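Local coordinates for protein cytochrome c XoxG (Methylobacterium extorquens, PDB 6ONQ) that probably carries electrons through a covalently attached heme c, as a c-type cytochrome linked to lanthanide-dependent methanol oxidation, at residues G169-G172 with R173-P176. Numbering follows the deposited sequence.
Sequences GAWG and RARP
The indole of Trp171 extends beside the residues that follow it and gives its ring N-H to the backbone carbonyl of Ala174. Trp171 NE1 lies 3.0 Å from Ala174 O, with an N-H...O angle of 157°. The oxygen sits close to the indole plane, at the ring edge. Seen from the carbonyl, NE1 stands above the peptide plane, 46° out of it. With CG of Trp171 anti to the backbone N (chi1 -175°), the ring lies alongside Ala174 to Pro176.

The six-membered ring continues the contact. Trp171 CZ2 comes within 3.4 Å of Pro176 CA, approaching at a slant. Trp171 CZ2 also meets Pro176 CG at 3.9 Å. More loosely, the methyl carbon Ala174 CB lies 4.1 Å from Trp171 CZ2. The ring N-H thus has a backbone acceptor, while the six-membered ring meets the Arg175-Pro176 peptide and the proline ring, with Arg175 O at its edge in the indole plane. Replacing Trp171 by alanine removes the indole N-H, and Ala174 O would probably lose this donor while a gap opened beside Pro176.

Further out, Trp171 packs on Tyr162 and Ala165 of helix 156-167 and on Val80 of strand 79-80. Its backbone O accepts a hydrogen bond from Arg166 NH1. Pro176 rests on Tyr85 and Tyr88 of helix 82-94.

Gly169, with positive phi, ends helix 156-167 in a Schellman motif. The chain then folds round the tryptophan side chain. This is local packing away from the heme: an indole-to-backbone hydrogen bond within one loop, which runs from the end of helix 156-167 to lie against helix 82-94.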
ATOM      1  N   GLY A 169      -3.998   2.835  -9.806  1.00 20.09           N
ATOM      2  CA  GLY A 169      -3.452   2.338 -11.049  1.00 20.86           C
ATOM      3  C   GLY A 169      -2.010   2.723 -11.290  1.00 28.32           C
ATOM      4  O   GLY A 169      -1.529   2.604 -12.419  1.00 36.25           O
ATOM      5  N   ALA A 170      -1.303   3.197 -10.260  1.00 21.37           N
ATOM      6  CA  ALA A 170       0.102   3.572 -10.396  1.00 25.95           C
ATOM      7  C   ALA A 170       1.035   2.375 -10.368  1.00 30.88           C
ATOM      8  O   ALA A 170       2.221   2.519 -10.688  1.00 32.41           O
ATOM      9  CB  ALA A 170       0.513   4.545  -9.288  1.00 21.91           C
ATOM     10  N   TRP A 171       0.537   1.214  -9.964  1.00 34.76           N
ATOM     11  CA  TRP A 171       1.286  -0.023 -10.036  1.00 30.21           C
ATOM     12  C   TRP A 171       0.364  -1.084 -10.595  1.00 34.87           C
ATOM     13  O   TRP A 171      -0.821  -1.122 -10.253  1.00 38.21           O
ATOM     14  CB  TRP A 171       1.824  -0.465  -8.673  1.00 28.72           C
ATOM     15  CG  TRP A 171       2.696  -1.681  -8.782  1.00 49.07           C
ATOM     16  CD1 TRP A 171       2.382  -2.953  -8.404  1.00 41.46           C
ATOM     17  CD2 TRP A 171       4.018  -1.744  -9.333  1.00 44.77           C
ATOM     18  NE1 TRP A 171       3.427  -3.798  -8.675  1.00 34.61           N
ATOM     19  CE2 TRP A 171       4.443  -3.079  -9.248  1.00 36.07           C
ATOM     20  CE3 TRP A 171       4.883  -0.798  -9.890  1.00 59.10           C
ATOM     21  CZ2 TRP A 171       5.689  -3.493  -9.696  1.00 35.59           C
ATOM     22  CZ3 TRP A 171       6.122  -1.212 -10.332  1.00 44.12           C
ATOM     23  CH2 TRP A 171       6.515  -2.546 -10.228  1.00 36.85           C
ATOM     24  N   GLY A 172       0.903  -1.934 -11.453  1.00 30.87           N
ATOM     25  CA  GLY A 172       0.139  -2.991 -12.079  1.00 28.69           C
ATOM     26  C   GLY A 172       0.100  -4.257 -11.257  1.00 28.76           C
ATOM     27  O   GLY A 172       0.202  -4.239 -10.025  1.00 37.47           O
ATOM     28  N   ARG A 173      -0.052  -5.378 -11.947  1.00 42.99           N
ATOM     29  CA  ARG A 173      -0.121  -6.679 -11.278  1.00 54.86           C
ATOM     30  C   ARG A 173       1.183  -7.447 -11.412  1.00 41.01           C
ATOM     31  O   ARG A 173       1.202  -8.639 -11.722  1.00 57.70           O
ATOM     32  CB  ARG A 173      -1.286  -7.493 -11.817  1.00 37.87           C
ATOM     33  CG  ARG A 173      -2.577  -6.727 -11.913  1.00 43.25           C
ATOM     34  CD  ARG A 173      -3.682  -7.672 -12.297  1.00 56.65           C
ATOM     35  NE  ARG A 173      -3.299  -9.038 -11.965  1.00 54.19           N
ATOM     36  CZ  ARG A 173      -4.049 -10.105 -12.212  1.00 68.14           C
ATOM     37  NH1 ARG A 173      -5.232  -9.962 -12.801  1.00 72.85           N
ATOM     38  NH2 ARG A 173      -3.609 -11.311 -11.874  1.00 56.78           N
ATOM     39  N   ALA A 174       2.289  -6.767 -11.161  1.00 28.46           N
ATOM     40  CA  ALA A 174       3.611  -7.362 -11.217  1.00 33.42           C
ATOM     41  C   ALA A 174       4.223  -7.395  -9.825  1.00 44.10           C
ATOM     42  O   ALA A 174       3.723  -6.782  -8.882  1.00 52.19           O
ATOM     43  CB  ALA A 174       4.506  -6.580 -12.182  1.00 26.36           C
ATOM     44  N   ARG A 175       5.313  -8.137  -9.703  1.00 46.29           N
ATOM     45  CA  ARG A 175       6.048  -7.963  -8.458  1.00 34.74           C
ATOM     46  C   ARG A 175       7.050  -6.820  -8.616  1.00 43.53           C
ATOM     47  O   ARG A 175       7.677  -6.688  -9.674  1.00 44.39           O
ATOM     48  CB  ARG A 175       6.774  -9.254  -8.084  1.00 42.97           C
ATOM     49  CG  ARG A 175       7.829  -9.119  -7.001  1.00 41.55           C
ATOM     50  CD  ARG A 175       8.633 -10.398  -6.877  1.00 41.59           C
ATOM     51  NE  ARG A 175       7.957 -11.406  -6.062  1.00 40.42           N
ATOM     52  CZ  ARG A 175       8.093 -11.514  -4.741  1.00 51.76           C
ATOM     53  NH1 ARG A 175       8.880 -10.670  -4.074  1.00 47.68           N
ATOM     54  NH2 ARG A 175       7.439 -12.462  -4.086  1.00 30.96           N
ATOM     55  N   PRO A 176       7.202  -5.950  -7.616  1.00 42.31           N
ATOM     56  CA  PRO A 176       8.164  -4.846  -7.747  1.00 51.58           C
ATOM     57  C   PRO A 176       9.589  -5.370  -7.861  1.00 48.74           C
ATOM     58  O   PRO A 176      10.014  -6.219  -7.075  1.00 49.52           O
ATOM     59  CB  PRO A 176       7.955  -4.034  -6.462  1.00 43.06           C
ATOM     60  CG  PRO A 176       6.580  -4.385  -6.012  1.00 33.07           C
ATOM     61  CD  PRO A 176       6.390  -5.826  -6.394  1.00 37.24           C
TER